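Side-chain contacts in sesquisabinene B synthase 2 (Santalum album, PDB 6A2A), which probably converts farnesyl diphosphate into sesquisabinene B, as a terpene synthase of the Tpsb subfamily that depends on magnesium or manganese: residues Gly261-Trp266 against Met304-Gly309; Asp273-Ala278 against Arg351-Thr356; Pro378-Val383 against Ser426-Val431; Val449-Ile454 against Lys505-Cys510. One frame throughout, in Å; residues are numbered along the deposited sequence.

Contact 1. Residues Gly261-Trp266 against Met304-Gly309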
loop_
_atom_site.group_PDB
_atom_site.type_symbol
_atom_site.label_atom_id
_atom_site.label_comp_id
_atom_site.label_asym_id
_atom_site.label_seq_id
_atom_site.Cartn_x
_atom_site.Cartn_y
_atom_site.Cartn_z
ATOM N N GLY A 261 -0.612 9.956 -4.977
ATOM C CA GLY A 261 0.130 9.780 -3.768
ATOM C C GLY A 261 0.280 8.323 -3.381
ATOM O O GLY A 261 1.409 7.878 -3.095
ATOM N N ARG A 262 -0.850 7.594 -3.350
ATOM C CA ARG A 262 -0.845 6.191 -3.022
ATOM C C ARG A 262 0.009 5.402 -4.024
ATOM O O ARG A 262 0.810 4.541 -3.633
ATOM C CB ARG A 262 -2.248 5.617 -3.008
ATOM C CG ARG A 262 -3.027 5.996 -1.755
ATOM C CD ARG A 262 -4.311 5.207 -1.615
ATOM N NE ARG A 262 -5.320 5.715 -2.507
ATOM C CZ ARG A 262 -6.099 6.769 -2.292
ATOM N NH1 ARG A 262 -6.027 7.463 -1.159
ATOM N NH2 ARG A 262 -6.915 7.164 -3.248
ATOM N N LEU A 263 -0.189 5.703 -5.306
ATOM C CA LEU A 263 0.510 4.926 -6.372
ATOM C C LEU A 263 2.012 5.183 -6.335
ATOM O O LEU A 263 2.794 4.242 -6.538
ATOM C CB LEU A 263 -0.094 5.319 -7.712
ATOM C CG LEU A 263 -1.436 4.671 -7.994
ATOM C CD1 LEU A 263 -2.089 5.319 -9.178
ATOM C CD2 LEU A 263 -1.283 3.179 -8.238
ATOM N N SER A 264 2.402 6.400 -6.028
ATOM C CA SER A 264 3.814 6.802 -5.920
ATOM C C SER A 264 4.452 6.053 -4.768
ATOM O O SER A 264 5.569 5.493 -4.882
ATOM C CB SER A 264 3.947 8.287 -5.705
ATOM O OG SER A 264 3.633 8.966 -6.893
ATOM N N ARG A 265 3.743 6.033 -3.626
ATOM C CA ARG A 265 4.281 5.284 -2.475
ATOM C C ARG A 265 4.428 3.795 -2.815
ATOM O O ARG A 265 5.451 3.184 -2.479
ATOM C CB ARG A 265 3.422 5.530 -1.229
ATOM C CG ARG A 265 3.596 6.933 -0.668
ATOM C CD ARG A 265 2.898 7.181 0.659
ATOM N NE ARG A 265 1.452 7.235 0.510
ATOM C CZ ARG A 265 0.770 8.339 0.236
ATOM N NH1 ARG A 265 1.391 9.504 0.166
ATOM N NH2 ARG A 265 -0.527 8.275 0.007
ATOM N N TRP A 266 3.450 3.187 -3.479
ATOM C CA TRP A 266 3.523 1.813 -3.919
ATOM C C TRP A 266 4.760 1.618 -4.823
ATOM O O TRP A 266 5.482 0.631 -4.677
ATOM C CB TRP A 266 2.242 1.408 -4.666
ATOM C CG TRP A 266 2.364 0.136 -5.443
ATOM C CD1 TRP A 266 2.341 -1.140 -4.953
ATOM C CD2 TRP A 266 2.520 0.018 -6.877
ATOM N NE1 TRP A 266 2.512 -2.045 -5.966
ATOM C CE2 TRP A 266 2.606 -1.361 -7.167
ATOM C CE3 TRP A 266 2.601 0.943 -7.924
ATOM C CZ2 TRP A 266 2.779 -1.850 -8.462
ATOM C CZ3 TRP A 266 2.757 0.446 -9.211
ATOM C CH2 TRP A 266 2.809 -0.921 -9.473
ATOM N N MET A 304 -5.659 0.196 -9.790
ATOM C CA MET A 304 -5.181 -1.091 -10.144
ATOM C C MET A 304 -4.806 -1.057 -11.633
ATOM O O MET A 304 -3.768 -1.667 -12.040
ATOM C CB MET A 304 -6.180 -2.194 -9.801
ATOM C CG MET A 304 -6.193 -2.536 -8.301
ATOM S SD MET A 304 -7.346 -3.847 -7.919
ATOM C CE MET A 304 -8.864 -2.904 -7.717
ATOM N N GLU A 305 -5.579 -0.363 -12.463
ATOM C CA GLU A 305 -5.238 -0.361 -13.897
ATOM C C GLU A 305 -3.904 0.385 -14.084
ATOM O O GLU A 305 -3.125 0.053 -14.943
ATOM C CB GLU A 305 -6.336 0.322 -14.734
ATOM C CG GLU A 305 -7.667 -0.414 -14.781
ATOM C CD GLU A 305 -7.627 -1.738 -15.504
ATOM O OE1 GLU A 305 -7.210 -1.763 -16.663
ATOM O OE2 GLU A 305 -8.024 -2.743 -14.906
ATOM N N ALA A 306 -3.697 1.449 -13.312
ATOM C CA ALA A 306 -2.468 2.243 -13.355
ATOM C C ALA A 306 -1.286 1.370 -12.933
ATOM O O ALA A 306 -0.200 1.448 -13.552
ATOM C CB ALA A 306 -2.612 3.480 -12.478
ATOM N N LYS A 307 -1.454 0.511 -11.941
ATOM C CA LYS A 307 -0.350 -0.387 -11.541
ATOM C C LYS A 307 -0.017 -1.349 -12.684
ATOM O O LYS A 307 1.165 -1.510 -13.044
ATOM C CB LYS A 307 -0.706 -1.208 -10.309
ATOM C CG LYS A 307 -0.857 -0.434 -9.012
ATOM C CD LYS A 307 -1.117 -1.376 -7.858
ATOM C CE LYS A 307 -1.127 -0.681 -6.511
ATOM N NZ LYS A 307 -1.365 -1.700 -5.440
ATOM N N VAL A 308 -1.037 -1.973 -13.273
ATOM C CA VAL A 308 -0.781 -2.868 -14.419
ATOM C C VAL A 308 -0.061 -2.097 -15.547
ATOM O O VAL A 308 0.943 -2.593 -16.125
ATOM C CB VAL A 308 -2.085 -3.513 -14.895
ATOM C CG1 VAL A 308 -1.879 -4.436 -16.074
ATOM C CG2 VAL A 308 -2.720 -4.286 -13.751
ATOM N N GLY A 309 -0.534 -0.880 -15.880
ATOM C CA GLY A 309 0.102 -0.113 -16.959
ATOM C C GLY A 309 1.554 0.241 -16.678
ATOM O O GLY A 309 2.398 0.154 -17.579
#
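Trp266 and Lys307 meet between helix 239-270 and helix 299-321, two members of the all-helical terpene synthase fold. Over these short segments the axes stay 10.9 Å apart at their nearest and cross at -38°, a spacing wide enough for two long side chains. The lysine is laid as a straight rod over one face of the indole. Its CG stands anti to the carbonyl carbon and the chain is extended from there on, so that successive carbons meet successive parts of the ring system. Lys307 CB lies 3.6 Å from Trp266 CH2, at the benzene end, CG comes near CZ3, and CD reaches CE2. Further along, Lys307 CE sits almost on the normal of the Trp266 five-membered ring, 3.6 Å from its centroid, as a CH-pi contact. Lys307 NZ makes a cation-pi interaction with the same centroid at 4.0 Å, 19° off the normal. Trp266 offers this face because its CG is anti to the backbone N (chi1 166°), which brings the indole across to the other helix. A broad electron-rich ring thus suits both the apolar methylenes and the positive end of lysine. One turn earlier, Leu263 divides its branches: CD2 packs on Lys307 CG at 3.7 Å, while CD1 meets Ala306 CB at 3.8 Å, where the small methyl accommodates the leucine. Tyr286 of helix 281-292 touches both Leu263 and Ala306, and Thr360 of helix 348-372 packs against Trp266. At the tip, Lys307 NZ lies 3.8 Å from Trp266 CD1 and 3.9 Å from Trp266 NE1.

Contact 2. Residues Asp273-Ala278 against Arg351-Thr356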
loop_
_atom_site.group_PDB
_atom_site.type_symbol
_atom_site.label_atom_id
_atom_site.label_comp_id
_atom_site.label_asym_id
_atom_site.label_seq_id
_atom_site.Cartn_x
_atom_site.Cartn_y
_atom_site.Cartn_z
ATOM N N ASP A 273 11.301 2.239 -9.465
ATOM C CA ASP A 273 11.757 3.550 -9.777
ATOM C C ASP A 273 13.269 3.609 -9.912
ATOM O O ASP A 273 13.777 4.515 -10.582
ATOM C CB ASP A 273 11.255 4.582 -8.773
ATOM C CG ASP A 273 11.806 4.404 -7.400
ATOM O OD1 ASP A 273 11.887 3.272 -6.880
ATOM O OD2 ASP A 273 12.181 5.454 -6.828
ATOM N N LYS A 274 13.950 2.619 -9.376
ATOM C CA LYS A 274 15.437 2.621 -9.389
ATOM C C LYS A 274 15.974 1.673 -10.468
ATOM O O LYS A 274 17.217 1.458 -10.535
ATOM C CB LYS A 274 16.011 2.236 -8.023
ATOM C CG LYS A 274 15.548 3.137 -6.883
ATOM C CD LYS A 274 15.986 4.549 -7.012
ATOM C CE LYS A 274 15.681 5.358 -5.763
ATOM N NZ LYS A 274 16.248 6.728 -5.844
ATOM N N MET A 275 15.103 1.055 -11.264
ATOM C CA MET A 275 15.623 0.284 -12.421
ATOM C C MET A 275 16.223 1.291 -13.394
ATOM O O MET A 275 15.717 2.365 -13.555
ATOM C CB MET A 275 14.527 -0.480 -13.157
ATOM C CG MET A 275 13.790 -1.460 -12.306
ATOM S SD MET A 275 14.825 -2.731 -11.621
ATOM C CE MET A 275 15.286 -2.152 -9.996
ATOM N N PRO A 276 17.273 0.903 -14.110
ATOM C CA PRO A 276 17.844 1.802 -15.078
ATOM C C PRO A 276 17.082 1.794 -16.411
ATOM O O PRO A 276 17.697 1.861 -17.458
ATOM C CB PRO A 276 19.276 1.230 -15.234
ATOM C CG PRO A 276 19.099 -0.212 -15.029
ATOM C CD PRO A 276 18.033 -0.351 -13.945
ATOM N N PHE A 277 15.750 1.718 -16.347
ATOM C CA PHE A 277 14.864 1.895 -17.495
ATOM C C PHE A 277 13.500 2.376 -16.963
ATOM O O PHE A 277 13.308 2.535 -15.693
ATOM C CB PHE A 277 14.828 0.603 -18.327
ATOM C CG PHE A 277 14.747 -0.669 -17.506
ATOM C CD1 PHE A 277 13.555 -1.078 -16.931
ATOM C CD2 PHE A 277 15.884 -1.437 -17.249
ATOM C CE1 PHE A 277 13.480 -2.228 -16.160
ATOM C CE2 PHE A 277 15.809 -2.577 -16.457
ATOM C CZ PHE A 277 14.616 -2.982 -15.918
ATOM N N ALA A 278 12.562 2.623 -17.883
ATOM C CA ALA A 278 11.108 2.914 -17.533
ATOM C C ALA A 278 10.962 4.194 -16.674
ATOM O O ALA A 278 10.050 4.336 -15.738
ATOM C CB ALA A 278 10.455 1.713 -16.887
ATOM N N ARG A 351 14.682 -9.593 -12.069
ATOM C CA ARG A 351 13.955 -10.297 -11.037
ATOM C C ARG A 351 12.939 -9.374 -10.326
ATOM O O ARG A 351 11.832 -9.839 -9.986
ATOM C CB ARG A 351 14.913 -10.846 -9.971
ATOM C CG ARG A 351 14.356 -12.005 -9.169
ATOM C CD ARG A 351 15.259 -12.477 -8.036
ATOM N NE ARG A 351 16.653 -12.535 -8.424
ATOM C CZ ARG A 351 17.696 -12.411 -7.610
ATOM N NH1 ARG A 351 17.548 -12.509 -6.292
ATOM N NH2 ARG A 351 18.885 -12.164 -8.136
ATOM N N MET A 352 13.290 -8.134 -10.120
ATOM C CA MET A 352 12.398 -7.190 -9.356
ATOM C C MET A 352 11.130 -6.892 -10.172
ATOM O O MET A 352 9.993 -7.082 -9.670
ATOM C CB MET A 352 13.171 -5.960 -8.900
ATOM C CG MET A 352 14.066 -6.293 -7.680
ATOM S SD MET A 352 15.075 -4.949 -7.123
ATOM C CE MET A 352 13.796 -3.765 -6.699
ATOM N N PRO A 353 11.262 -6.539 -11.469
ATOM C CA PRO A 353 10.043 -6.474 -12.305
ATOM C C PRO A 353 9.218 -7.762 -12.315
ATOM O O PRO A 353 7.964 -7.742 -12.320
ATOM C CB PRO A 353 10.597 -6.182 -13.704
ATOM C CG PRO A 353 11.884 -5.404 -13.426
ATOM C CD PRO A 353 12.432 -6.110 -12.206
ATOM N N LEU A 354 9.861 -8.899 -12.420
ATOM C CA LEU A 354 9.168 -10.153 -12.479
ATOM C C LEU A 354 8.325 -10.347 -11.212
ATOM O O LEU A 354 7.132 -10.692 -11.270
ATOM C CB LEU A 354 10.152 -11.311 -12.626
ATOM C CG LEU A 354 9.565 -12.715 -12.488
ATOM C CD1 LEU A 354 8.601 -13.001 -13.596
ATOM C CD2 LEU A 354 10.669 -13.762 -12.517
ATOM N N LEU A 355 8.967 -10.199 -10.082
ATOM C CA LEU A 355 8.294 -10.513 -8.845
ATOM C C LEU A 355 7.260 -9.429 -8.520
ATOM O O LEU A 355 6.237 -9.716 -7.849
ATOM C CB LEU A 355 9.313 -10.622 -7.708
ATOM C CG LEU A 355 10.190 -11.878 -7.754
ATOM C CD1 LEU A 355 11.278 -11.826 -6.685
ATOM C CD2 LEU A 355 9.351 -13.135 -7.632
ATOM N N THR A 356 7.469 -8.205 -8.994
ATOM C CA THR A 356 6.426 -7.187 -8.824
ATOM C C THR A 356 5.198 -7.509 -9.681
ATOM O O THR A 356 4.071 -7.353 -9.242
ATOM C CB THR A 356 6.981 -5.793 -9.050
ATOM O OG1 THR A 356 8.029 -5.519 -8.106
ATOM C CG2 THR A 356 5.883 -4.754 -8.957
#
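Met275 reaches Met352 and Pro353 from the loop that joins helix 239-270 to helix 281-292 in the helical terpene synthase domain, packing that loop against helix 348-372. Its side chain is best followed outward. Met275 CB rests 3.6 Å above the plane of the Phe277 ring, offset toward the rim. CG stands anti to the carbonyl carbon, and bends at chi2 (-61°) and chi3 then curl the chain toward the helix. Met275 SD arrives 4.2 Å from Pro353 CD. At the end of the chain, Met275 CE lies 4.0 Å from Met352 CE, with the Met352 sulfur equally near. Flexible, polarisable methionines suit the meeting of an irregular loop with a helix. Phe277 adds a looser touch, its CZ 4.4 Å from Pro353 CG, which lies at the ring's edge near its plane; the same ring also meets Tyr322, and it lies about 9 Å from the side chains of Asp316 and Asp320, which bind magnesium in this enzyme although no metal is bound to this chain here. Proline fits the kinked helix here, since its nitrogen carries no hydrogen for the preceding turn while its ring faces the loop. Tyr366 of the second subunit makes a weak hydrogen bond to Met352 O. Met352 O also accepts two bonds from Thr356: one from N at 2.8 Å, and one from OG1 at 3.0 Å, whose donor stands 43° out of the carbonyl plane.

Contact 3. Residues Pro378-Val383 against Ser426-Val431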
loop_
_atom_site.group_PDB
_atom_site.type_symbol
_atom_site.label_atom_id
_atom_site.label_comp_id
_atom_site.label_asym_id
_atom_site.label_seq_id
_atom_site.Cartn_x
_atom_site.Cartn_y
_atom_site.Cartn_z
ATOM N N PRO A 378 -6.175 -16.537 -11.462
ATOM C CA PRO A 378 -5.987 -17.253 -12.737
ATOM C C PRO A 378 -6.095 -16.327 -13.959
ATOM O O PRO A 378 -5.343 -16.499 -14.915
ATOM C CB PRO A 378 -7.117 -18.290 -12.732
ATOM C CG PRO A 378 -7.244 -18.583 -11.280
ATOM C CD PRO A 378 -7.160 -17.227 -10.614
ATOM N N CYS A 379 -7.020 -15.351 -13.871
ATOM C CA CYS A 379 -7.300 -14.407 -14.936
ATOM C C CYS A 379 -6.069 -13.492 -15.159
ATOM O O CYS A 379 -5.562 -13.383 -16.299
ATOM C CB CYS A 379 -8.579 -13.613 -14.626
ATOM S SG CYS A 379 -8.874 -12.287 -15.828
ATOM N N THR A 380 -5.578 -12.851 -14.109
ATOM C CA THR A 380 -4.445 -11.944 -14.235
ATOM C C THR A 380 -3.206 -12.733 -14.687
ATOM O O THR A 380 -2.417 -12.258 -15.471
ATOM C CB THR A 380 -4.225 -11.139 -12.941
ATOM O OG1 THR A 380 -3.961 -12.002 -11.826
ATOM C CG2 THR A 380 -5.461 -10.329 -12.616
ATOM N N ALA A 381 -3.025 -13.944 -14.158
ATOM C CA ALA A 381 -1.850 -14.778 -14.566
ATOM C C ALA A 381 -1.916 -15.094 -16.060
ATOM O O ALA A 381 -0.914 -14.999 -16.759
ATOM C CB ALA A 381 -1.785 -16.037 -13.716
ATOM N N LYS A 382 -3.118 -15.388 -16.554
ATOM C CA LYS A 382 -3.354 -15.748 -17.922
ATOM C C LYS A 382 -3.068 -14.579 -18.872
ATOM O O LYS A 382 -2.393 -14.770 -19.881
ATOM C CB LYS A 382 -4.807 -16.211 -18.104
ATOM C CG LYS A 382 -5.159 -16.504 -19.563
ATOM C CD LYS A 382 -4.357 -17.628 -20.148
ATOM C CE LYS A 382 -4.990 -18.123 -21.435
ATOM N NZ LYS A 382 -4.033 -18.930 -22.222
ATOM N N VAL A 383 -3.577 -13.367 -18.563
ATOM C CA VAL A 383 -3.331 -12.260 -19.494
ATOM C C VAL A 383 -1.856 -11.869 -19.487
ATOM O O VAL A 383 -1.314 -11.508 -20.542
ATOM C CB VAL A 383 -4.255 -11.049 -19.274
ATOM C CG1 VAL A 383 -5.691 -11.480 -19.532
ATOM C CG2 VAL A 383 -4.111 -10.440 -17.865
ATOM N N SER A 426 -9.857 -4.862 -16.294
ATOM C CA SER A 426 -10.906 -3.911 -15.974
ATOM C C SER A 426 -12.278 -4.601 -15.855
ATOM O O SER A 426 -13.089 -4.185 -15.021
ATOM C CB SER A 426 -10.913 -2.780 -16.945
ATOM O OG SER A 426 -11.562 -3.057 -18.191
ATOM N N TYR A 427 -12.528 -5.569 -16.728
ATOM C CA TYR A 427 -13.785 -6.318 -16.743
ATOM C C TYR A 427 -13.902 -7.184 -15.471
ATOM O O TYR A 427 -14.951 -7.180 -14.772
ATOM C CB TYR A 427 -13.871 -7.161 -18.006
ATOM C CG TYR A 427 -15.116 -8.009 -18.091
ATOM C CD1 TYR A 427 -16.253 -7.528 -18.716
ATOM C CD2 TYR A 427 -15.116 -9.331 -17.679
ATOM C CE1 TYR A 427 -17.386 -8.317 -18.871
ATOM C CE2 TYR A 427 -16.244 -10.142 -17.833
ATOM C CZ TYR A 427 -17.386 -9.628 -18.412
ATOM O OH TYR A 427 -18.469 -10.459 -18.562
ATOM N N LEU A 428 -12.828 -7.934 -15.167
ATOM C CA LEU A 428 -12.746 -8.698 -13.921
ATOM C C LEU A 428 -13.153 -7.871 -12.692
ATOM O O LEU A 428 -13.895 -8.362 -11.782
ATOM C CB LEU A 428 -11.308 -9.189 -13.735
ATOM C CG LEU A 428 -10.959 -9.700 -12.340
ATOM C CD1 LEU A 428 -11.651 -11.002 -12.030
ATOM C CD2 LEU A 428 -9.451 -9.871 -12.180
ATOM N N LEU A 429 -12.685 -6.645 -12.632
ATOM C CA LEU A 429 -12.828 -5.807 -11.435
ATOM C C LEU A 429 -14.179 -5.090 -11.375
ATOM O O LEU A 429 -14.459 -4.499 -10.311
ATOM C CB LEU A 429 -11.711 -4.756 -11.428
ATOM C CG LEU A 429 -10.299 -5.336 -11.290
ATOM C CD1 LEU A 429 -9.271 -4.231 -11.407
ATOM C CD2 LEU A 429 -10.120 -6.051 -9.963
ATOM N N THR A 430 -14.936 -5.071 -12.467
ATOM C CA THR A 430 -16.203 -4.286 -12.484
ATOM C C THR A 430 -17.435 -5.097 -12.865
ATOM O O THR A 430 -18.548 -4.645 -12.465
ATOM C CB THR A 430 -16.105 -3.101 -13.443
ATOM O OG1 THR A 430 -15.845 -3.581 -14.775
ATOM C CG2 THR A 430 -15.054 -2.133 -12.964
ATOM N N VAL A 431 -17.336 -6.156 -13.659
ATOM C CA VAL A 431 -18.528 -6.938 -14.089
ATOM C C VAL A 431 -19.309 -7.449 -12.857
ATOM O O VAL A 431 -18.737 -7.822 -11.840
ATOM C CB VAL A 431 -18.153 -8.117 -15.010
ATOM C CG1 VAL A 431 -17.528 -9.275 -14.229
ATOM C CG2 VAL A 431 -19.358 -8.585 -15.822
#
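The backbones carrying Cys379 and Leu428 stay well apart, with 8.0 Å between their CA atoms, so helix 377-400 and helix 419-430 meet through side-chain ends. Leu428 does the reaching. Its CG is anti to the backbone N (chi1 165°), and one branch, CD2, makes both contacts. Thr380 CG2 meets Leu428 CD2 at 4.0 Å, the two side chains crossing at about a right angle. Cys379 SG approaches the same Leu428 CD2 more loosely, at 4.4 Å. Threonine suits its place because its two branches serve different ends: with chi1 at 60°, OG1 sits between the backbone N and the carbonyl carbon and is bonded to Ser361 O and also to Ile377 O, its single proton shared between these acceptors, leaving CG2 to face the leucine. Leu439 of helix 436-443 and Ala368 of helix 348-372 also touch Leu428, so this leucine belongs to a shared apolar core. Thr430 OG1 donates to Ser426 O at 2.8 Å. Val431 CB lies 3.8 Å above the centre of the Tyr427 ring. Between the two segments, then, only methyl and sulfur surfaces touch; such an interface depends on shape and burial rather than direction, while the hydroxyl of Thr380 is satisfied by carbonyls of its own side and of a third helix.

Contact 4. Residues Val449-Ile454 against Lys505-Cys510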
loop_
_atom_site.group_PDB
_atom_site.type_symbol
_atom_site.label_atom_id
_atom_site.label_comp_id
_atom_site.label_asym_id
_atom_site.label_seq_id
_atom_site.Cartn_x
_atom_site.Cartn_y
_atom_site.Cartn_z
ATOM N N VAL A 449 -14.131 -5.773 -28.353
ATOM C CA VAL A 449 -12.819 -5.731 -27.656
ATOM C C VAL A 449 -11.692 -5.806 -28.684
ATOM O O VAL A 449 -10.728 -5.099 -28.539
ATOM C CB VAL A 449 -12.748 -6.868 -26.632
ATOM C CG1 VAL A 449 -11.440 -6.846 -25.885
ATOM C CG2 VAL A 449 -13.929 -6.807 -25.695
ATOM N N ARG A 450 -11.836 -6.635 -29.684
ATOM C CA ARG A 450 -10.791 -6.784 -30.717
ATOM C C ARG A 450 -10.557 -5.428 -31.401
ATOM O O ARG A 450 -9.445 -5.086 -31.598
ATOM C CB ARG A 450 -11.222 -7.830 -31.741
ATOM C CG ARG A 450 -10.117 -8.301 -32.665
ATOM C CD ARG A 450 -10.634 -9.171 -33.791
ATOM N NE ARG A 450 -9.570 -9.753 -34.571
ATOM C CZ ARG A 450 -9.544 -9.905 -35.886
ATOM N NH1 ARG A 450 -8.432 -10.333 -36.445
ATOM N NH2 ARG A 450 -10.599 -9.656 -36.643
ATOM N N ALA A 451 -11.623 -4.744 -31.744
ATOM C CA ALA A 451 -11.540 -3.427 -32.406
ATOM C C ALA A 451 -10.741 -2.461 -31.519
ATOM O O ALA A 451 -9.845 -1.816 -32.009
ATOM C CB ALA A 451 -12.931 -2.925 -32.683
ATOM N N SER A 452 -11.074 -2.401 -30.259
ATOM C CA SER A 452 -10.377 -1.517 -29.296
ATOM C C SER A 452 -8.887 -1.862 -29.231
ATOM O O SER A 452 -8.092 -0.978 -29.370
ATOM C CB SER A 452 -11.014 -1.590 -27.952
ATOM O OG SER A 452 -10.344 -0.795 -27.022
ATOM N N CYS A 453 -8.538 -3.118 -29.058
ATOM C CA CYS A 453 -7.100 -3.467 -28.963
ATOM C C CYS A 453 -6.394 -3.182 -30.291
ATOM O O CYS A 453 -5.317 -2.689 -30.245
ATOM C CB CYS A 453 -6.917 -4.920 -28.547
ATOM S SG CYS A 453 -7.706 -5.257 -26.957
ATOM N N ILE A 454 -6.983 -3.515 -31.414
ATOM C CA ILE A 454 -6.292 -3.215 -32.691
ATOM C C ILE A 454 -6.129 -1.694 -32.811
ATOM O O ILE A 454 -5.065 -1.266 -33.177
ATOM C CB ILE A 454 -7.037 -3.818 -33.894
ATOM C CG1 ILE A 454 -6.999 -5.340 -33.837
ATOM C CG2 ILE A 454 -6.430 -3.314 -35.181
ATOM C CD1 ILE A 454 -7.722 -6.013 -34.964
ATOM N N LYS A 505 -15.613 2.796 -36.915
ATOM C CA LYS A 505 -16.985 2.515 -37.413
ATOM C C LYS A 505 -17.575 1.243 -36.778
ATOM O O LYS A 505 -18.730 1.195 -36.363
ATOM C CB LYS A 505 -16.937 2.425 -38.929
ATOM C CG LYS A 505 -16.849 3.767 -39.665
ATOM C CD LYS A 505 -16.461 3.565 -41.092
ATOM C CE LYS A 505 -16.226 4.857 -41.827
ATOM N NZ LYS A 505 -15.884 4.613 -43.239
ATOM N N ARG A 506 -16.757 0.204 -36.674
ATOM C CA ARG A 506 -17.216 -1.042 -36.033
ATOM C C ARG A 506 -17.490 -0.837 -34.555
ATOM O O ARG A 506 -18.472 -1.304 -34.026
ATOM C CB ARG A 506 -16.166 -2.129 -36.336
ATOM C CG ARG A 506 -15.920 -2.301 -37.821
ATOM C CD ARG A 506 -15.399 -3.649 -38.281
ATOM N NE ARG A 506 -16.492 -4.590 -38.396
ATOM C CZ ARG A 506 -16.359 -5.811 -38.915
ATOM N NH1 ARG A 506 -15.179 -6.225 -39.377
ATOM N NH2 ARG A 506 -17.417 -6.583 -38.989
ATOM N N LEU A 507 -16.591 -0.162 -33.796
ATOM C CA LEU A 507 -16.848 0.215 -32.426
ATOM C C LEU A 507 -18.176 0.975 -32.236
ATOM O O LEU A 507 -18.922 0.684 -31.315
ATOM C CB LEU A 507 -15.701 1.140 -31.985
ATOM C CG LEU A 507 -14.503 0.637 -31.219
ATOM C CD1 LEU A 507 -13.814 1.820 -30.516
ATOM C CD2 LEU A 507 -14.794 -0.483 -30.233
ATOM N N ASN A 508 -18.434 2.015 -33.075
ATOM C CA ASN A 508 -19.626 2.819 -32.991
ATOM C C ASN A 508 -20.881 1.950 -33.149
ATOM O O ASN A 508 -21.788 2.040 -32.363
ATOM C CB ASN A 508 -19.663 3.891 -34.103
ATOM C CG ASN A 508 -18.665 5.017 -33.914
ATOM O OD1 ASN A 508 -18.170 5.211 -32.803
ATOM N ND2 ASN A 508 -18.380 5.723 -34.988
ATOM N N LYS A 509 -20.843 1.089 -34.112
ATOM C CA LYS A 509 -22.031 0.220 -34.390
ATOM C C LYS A 509 -22.216 -0.820 -33.264
ATOM O O LYS A 509 -23.375 -1.086 -32.828
ATOM C CB LYS A 509 -21.931 -0.458 -35.750
ATOM C CG LYS A 509 -23.234 -1.124 -36.204
ATOM C CD LYS A 509 -23.168 -1.576 -37.623
ATOM C CE LYS A 509 -24.511 -2.042 -38.160
ATOM N NZ LYS A 509 -24.478 -2.084 -39.650
ATOM N N CYS A 510 -21.115 -1.316 -32.703
ATOM C CA CYS A 510 -21.216 -2.298 -31.583
ATOM C C CYS A 510 -22.024 -1.675 -30.442
ATOM O O CYS A 510 -22.802 -2.371 -29.815
ATOM C CB CYS A 510 -19.859 -2.803 -31.061
ATOM S SG CYS A 510 -18.873 -3.842 -32.149
#
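Ala451 and Leu507 account for most of the apolar packing, at a point where the helices come close: their CA atoms are 6.4 Å apart. Leu507 CD2 lies 3.9 Å from Ala451 CB and continues over the backbone, 4.2 Å from Ser452 N. Alanine suits this spot because its single methyl lets the larger residue lie near the main chain of helix 447-462. Leu507 has a chi1 of -97°, well away from a staggered value, which is consistent with a side chain pressed to fit; Val529 of helix 521-535 and Phe448 and Leu455 of helix 447-462 share in enclosing it. The nearby polar group is bonded to a third helix: Ser452 is buried, and its OG bonds to Thr525 O, which satisfies the hydroxyl beside the leucine. Charged groups lie beside it. Arg450 NH1 pairs with Asp411 in a salt bridge, and Ile454 CD1 lies 4.1 Å above the plane of the Arg450 guanidinium group, toward the rim. Arg506 comes from the facing helix, its NH1 6.3 Å from Arg450 NH2; these like charges do not touch, and the aspartate would probably moderate their repulsion. A leucine lodged on an alanine, with charges beside it, is close helix-helix packing within the all-alpha terpene synthase fold, away from the metal-binding site.

Contact 4 lies nearest the centre of the chain, about 13 Å between centres, whereas contact 2 lies about 26 Å out, beside the second subunit, though its touching residues are largely buried. Contact 1 is partly exposed and alone uses a charge, in its cation-pi and CH-pi contact of lysine on indole; contacts 2, 3 and 4 are apolar, built on methionine with proline, leucine with threonine and cysteine, and leucine with alanine. Contact 1 touches both contact 2, through Trp266 CZ2 and Thr356 CG2 at 4.3 Å, and contact 3, through Met304 CE and Leu429 CD1 at 3.9 Å. Helix 348-372, which carries one side of contact 2, also touches side chains of contacts 1 and 3.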